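Local coordinates for protein MdcA (Pseudomonas aeruginosa, PDB 5VIT) that probably acts as the acyl-carrier-protein transferase (alpha) subunit of malonate decarboxylase, exchanging acetyl for malonyl on the carrier protein, at residues I47-R52 with G76-L81; F65-L70 with R90-D95. All coordinates share one frame; numbering follows the deposited sequence.

Contact 1: I47-R52 with G76-L81; sequences IAPGDR and GKLHDL
Pro49 meets the loop carrying Leu78 and His79 through CB and CD, with CB over one face of the imidazole. Pro49 CB stands 3.8 Å from the centroid of the His79 ring, 20° off its normal, a CH-pi contact shifted toward the rim. Pro49 CD sits 3.4 Å from Lys77 O and also touches a methyl of Leu78. His79 ND1 bonds Asp80 OD1 near the ring plane, at a distance short enough to leave its exact length doubtful; Asp80 OD2 pairs with Arg103. Segments 47-52 and 76-81 are neighbouring alpha-to-beta loops of a Rossmann-like parallel sheet, each delivering its chain into one of the adjacent strands 52-55 and 81-85. Leu81 has CG anti to its carbonyl carbon (chi1 -73°), which lets CD2 reach back to the turn, 3.3 Å from Ala48 O and 3.8 Å from Ile47 CG2. Leu78 CD2 meets the same Ile47 methyl at 3.9 Å, each leucine crossing the isoleucine at about a right angle. The type II turn from Ala48 to Asp51 places Gly50 N for a backbone hydrogen bond to His79 O at 3.3 Å. Asp51 OD2 receives Ala48 N from above the carboxylate plane and also pairs with Arg21.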
# COMPACT_ATOMS: atom_id res chain seq x y z
N ILE A 47 -28.28 -40.90 30.97
CA ILE A 47 -27.20 -41.05 30.01
C ILE A 47 -26.66 -42.46 30.09
O ILE A 47 -26.62 -43.05 31.17
CB ILE A 47 -26.09 -40.03 30.28
CG1 ILE A 47 -26.65 -38.61 30.19
CG2 ILE A 47 -24.93 -40.24 29.33
CD1 ILE A 47 -25.73 -37.55 30.79
N ALA A 48 -26.25 -43.02 28.96
CA ALA A 48 -25.64 -44.34 28.96
C ALA A 48 -24.18 -44.22 28.53
O ALA A 48 -23.83 -43.25 27.85
CB ALA A 48 -26.41 -45.28 28.04
N PRO A 49 -23.32 -45.17 28.93
CA PRO A 49 -21.95 -45.16 28.39
C PRO A 49 -21.94 -45.17 26.86
O PRO A 49 -22.74 -45.86 26.23
CB PRO A 49 -21.33 -46.44 28.98
CG PRO A 49 -22.46 -47.19 29.64
CD PRO A 49 -23.48 -46.17 30.00
N GLY A 50 -21.05 -44.39 26.26
CA GLY A 50 -20.95 -44.33 24.81
C GLY A 50 -21.81 -43.23 24.19
O GLY A 50 -21.66 -42.90 23.02
N ASP A 51 -22.70 -42.67 25.00
CA ASP A 51 -23.61 -41.63 24.52
C ASP A 51 -22.88 -40.46 23.88
O ASP A 51 -21.79 -40.05 24.31
CB ASP A 51 -24.47 -41.12 25.67
CG ASP A 51 -25.81 -41.83 25.75
OD1 ASP A 51 -26.01 -42.79 24.97
OD2 ASP A 51 -26.65 -41.42 26.59
N ARG A 52 -23.50 -39.94 22.82
CA ARG A 52 -23.13 -38.65 22.25
C ARG A 52 -23.84 -37.58 23.06
O ARG A 52 -25.07 -37.50 23.08
CB ARG A 52 -23.52 -38.56 20.77
CG ARG A 52 -22.69 -39.43 19.86
CD ARG A 52 -23.30 -39.47 18.47
NE ARG A 52 -22.52 -40.31 17.56
CZ ARG A 52 -22.98 -40.77 16.40
NH1 ARG A 52 -24.23 -40.50 16.03
NH2 ARG A 52 -22.20 -41.52 15.63
N GLY A 76 -17.59 -45.50 36.58
CA GLY A 76 -17.84 -46.91 36.36
C GLY A 76 -19.24 -47.09 35.82
O GLY A 76 -19.62 -48.18 35.40
N LYS A 77 -20.01 -46.01 35.83
CA LYS A 77 -21.38 -46.01 35.32
C LYS A 77 -21.45 -45.22 34.01
O LYS A 77 -22.13 -45.62 33.06
CB LYS A 77 -22.36 -45.43 36.34
CG LYS A 77 -22.48 -46.23 37.62
CD LYS A 77 -23.65 -45.74 38.46
CE LYS A 77 -23.99 -46.72 39.57
NZ LYS A 77 -25.26 -46.37 40.25
N LEU A 78 -20.76 -44.09 33.98
CA LEU A 78 -20.67 -43.31 32.76
C LEU A 78 -19.22 -43.16 32.35
O LEU A 78 -18.41 -42.57 33.06
CB LEU A 78 -21.32 -41.94 32.92
CG LEU A 78 -22.84 -41.96 33.07
CD1 LEU A 78 -23.39 -40.54 33.15
CD2 LEU A 78 -23.48 -42.72 31.92
N HIS A 79 -18.90 -43.73 31.20
CA HIS A 79 -17.56 -43.69 30.66
C HIS A 79 -17.70 -43.70 29.15
O HIS A 79 -18.78 -44.00 28.62
CB HIS A 79 -16.74 -44.88 31.14
CG HIS A 79 -17.45 -46.19 30.96
ND1 HIS A 79 -17.41 -46.89 29.77
CD2 HIS A 79 -18.26 -46.88 31.79
CE1 HIS A 79 -18.15 -47.98 29.89
NE2 HIS A 79 -18.68 -48.00 31.10
N ASP A 80 -16.63 -43.35 28.45
CA ASP A 80 -16.63 -43.44 27.00
C ASP A 80 -17.70 -42.55 26.35
O ASP A 80 -18.20 -42.84 25.27
CB ASP A 80 -16.81 -44.90 26.57
CG ASP A 80 -15.62 -45.76 26.97
OD1 ASP A 80 -15.67 -46.45 28.02
OD2 ASP A 80 -14.62 -45.73 26.22
N LEU A 81 -18.03 -41.45 27.01
CA LEU A 81 -18.96 -40.48 26.46
C LEU A 81 -18.34 -39.71 25.29
O LEU A 81 -17.16 -39.34 25.31
CB LEU A 81 -19.41 -39.51 27.55
CG LEU A 81 -20.37 -40.02 28.63
CD1 LEU A 81 -21.03 -38.85 29.36
CD2 LEU A 81 -21.42 -40.94 28.01

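Contact 2: F65-L70 with R90-D95; sequences FLSRSL and RPEHLD
Ser67 and Glu92 carry the polar bond between the two helices: Ser67 OG donates to Glu92 OE1 at 2.7 Å, meeting the carboxylate from above its plane. Ser67 holds OG anti to its backbone N (chi1 179°), which sends the hydroxyl across the gap. There it also lies at the edge of the His93 ring, 3.1 Å from CD2. Glu92 CG stands off a staggered position, and the chain bends at chi2, folding its carboxylate back toward Arg90. Arg90 NE makes a salt bridge with that carboxylate, but its hydrogen bond to OE1 is weak at 3.4 Å. Arg90 CB, placed by the backbone, lies over one face of the imidazole; the bends at chi2 and chi3 act further out. Arg68 runs beside Glu92 in the same direction, with Arg68 CG 3.7 Å from Glu92 CG; its bend at chi3 turns the guanidinium back over its own helix, with Phe65 N above one face. Arg68 NH1 and Arg90 NH2 come within 3.7 Å, the guanidinium planes 72° apart. This proximity of like charges is probably eased by Asp64, which pairs with Arg68 and more weakly with Arg90; Asp217 takes Arg68 NH2. The short axes approach to 8.9 Å at 33°, the geometry of successive helices packed side by side on one face of a parallel alpha/beta sheet, helices 64-70 and 91-98 following strands 52-55 and 81-85.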
# COMPACT_ATOMS: atom_id res chain seq x y z
N PHE A 65 -23.82 -25.77 35.88
CA PHE A 65 -24.36 -26.65 36.90
C PHE A 65 -24.39 -28.09 36.36
O PHE A 65 -23.88 -29.01 36.99
CB PHE A 65 -25.75 -26.21 37.34
CG PHE A 65 -26.38 -27.11 38.37
CD1 PHE A 65 -25.62 -27.62 39.42
CD2 PHE A 65 -27.72 -27.44 38.30
CE1 PHE A 65 -26.19 -28.46 40.37
CE2 PHE A 65 -28.30 -28.27 39.25
CZ PHE A 65 -27.53 -28.78 40.28
N LEU A 66 -24.96 -28.26 35.17
CA LEU A 66 -24.97 -29.55 34.48
C LEU A 66 -23.55 -30.04 34.24
O LEU A 66 -23.25 -31.23 34.39
CB LEU A 66 -25.72 -29.44 33.15
CG LEU A 66 -27.20 -29.09 33.26
CD1 LEU A 66 -27.88 -29.18 31.90
CD2 LEU A 66 -27.88 -30.01 34.28
N SER A 67 -22.68 -29.12 33.86
CA SER A 67 -21.29 -29.44 33.60
C SER A 67 -20.56 -29.93 34.87
O SER A 67 -19.83 -30.92 34.83
CB SER A 67 -20.59 -28.21 33.02
OG SER A 67 -19.23 -28.49 32.78
N ARG A 68 -20.73 -29.22 35.98
CA ARG A 68 -20.10 -29.65 37.23
C ARG A 68 -20.74 -30.93 37.77
O ARG A 68 -20.07 -31.77 38.35
CB ARG A 68 -20.18 -28.54 38.29
CG ARG A 68 -19.42 -27.29 37.92
CD ARG A 68 -19.55 -26.26 39.00
NE ARG A 68 -20.94 -26.05 39.40
CZ ARG A 68 -21.66 -25.01 39.01
NH1 ARG A 68 -21.09 -24.10 38.24
NH2 ARG A 68 -22.91 -24.86 39.39
N SER A 69 -22.05 -31.07 37.57
CA SER A 69 -22.76 -32.26 38.04
C SER A 69 -22.36 -33.50 37.25
O SER A 69 -22.29 -34.59 37.82
CB SER A 69 -24.26 -32.06 37.95
OG SER A 69 -24.65 -30.85 38.58
N LEU A 70 -22.09 -33.35 35.95
CA LEU A 70 -21.64 -34.47 35.13
C LEU A 70 -20.26 -34.94 35.59
O LEU A 70 -19.96 -36.14 35.57
CB LEU A 70 -21.60 -34.07 33.64
CG LEU A 70 -21.24 -35.13 32.58
CD1 LEU A 70 -22.22 -36.29 32.65
CD2 LEU A 70 -21.27 -34.53 31.16
N ARG A 90 -14.39 -24.45 29.97
CA ARG A 90 -14.43 -24.62 31.43
C ARG A 90 -13.65 -25.84 31.92
O ARG A 90 -13.62 -26.88 31.26
CB ARG A 90 -15.89 -24.70 31.88
CG ARG A 90 -16.72 -23.50 31.42
CD ARG A 90 -16.95 -22.55 32.57
NE ARG A 90 -17.55 -23.25 33.70
CZ ARG A 90 -17.70 -22.72 34.91
NH1 ARG A 90 -17.29 -21.48 35.14
NH2 ARG A 90 -18.25 -23.44 35.90
N PRO A 91 -13.00 -25.73 33.10
CA PRO A 91 -12.20 -26.82 33.68
C PRO A 91 -12.93 -28.18 33.79
O PRO A 91 -12.30 -29.21 33.52
CB PRO A 91 -11.83 -26.29 35.08
CG PRO A 91 -12.58 -24.97 35.25
CD PRO A 91 -12.84 -24.47 33.86
N GLU A 92 -14.21 -28.18 34.17
CA GLU A 92 -14.97 -29.43 34.28
C GLU A 92 -15.13 -30.14 32.94
O GLU A 92 -15.38 -31.35 32.90
CB GLU A 92 -16.38 -29.20 34.85
CG GLU A 92 -16.55 -27.98 35.69
CD GLU A 92 -16.79 -26.76 34.84
OE1 GLU A 92 -17.90 -26.61 34.28
OE2 GLU A 92 -15.85 -25.95 34.75
N HIS A 93 -15.05 -29.37 31.86
CA HIS A 93 -15.22 -29.91 30.53
C HIS A 93 -14.12 -30.94 30.25
O HIS A 93 -14.40 -32.07 29.83
CB HIS A 93 -15.19 -28.79 29.49
CG HIS A 93 -16.34 -27.83 29.60
ND1 HIS A 93 -16.35 -26.60 28.99
CD2 HIS A 93 -17.53 -27.95 30.24
CE1 HIS A 93 -17.49 -25.99 29.24
NE2 HIS A 93 -18.23 -26.78 30.00
N LEU A 94 -12.88 -30.56 30.53
CA LEU A 94 -11.77 -31.47 30.32
C LEU A 94 -11.56 -32.40 31.51
O LEU A 94 -10.94 -33.46 31.36
CB LEU A 94 -10.51 -30.70 30.00
CG LEU A 94 -10.61 -29.86 28.72
CD1 LEU A 94 -9.24 -29.36 28.34
CD2 LEU A 94 -11.22 -30.65 27.57
N ASP A 95 -12.07 -32.02 32.68
CA ASP A 95 -12.09 -32.94 33.82
C ASP A 95 -12.73 -34.28 33.42
O ASP A 95 -12.22 -35.34 33.77
CB ASP A 95 -12.83 -32.32 35.01
CG ASP A 95 -12.00 -31.26 35.73
OD1 ASP A 95 -10.76 -31.30 35.64
OD2 ASP A 95 -12.59 -30.37 36.39

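In the fold
Both contacts join consecutive beta-alpha units of the same parallel sheet, and their segments alternate along the chain. Contact 1 pairs the loops entering strands 52-55 and 81-85; contact 2 pairs the helices that follow those strands. Contact 1 is partly buried: Pro49 is exposed and His79 partly so, while Ile47 and Leu81 turn inward to touch Val53 of strand 52-55. Contact 2 is buried, yet its chemistry is mainly polar and charged, with a serine-glutamate bond and two neighbouring arginines. Their centres are 15 Å apart, and Ile47 CD1 packs 4.2 Å from Leu70 CD1, linking the hydrophobic side of contact 1 to the end of helix 64-70.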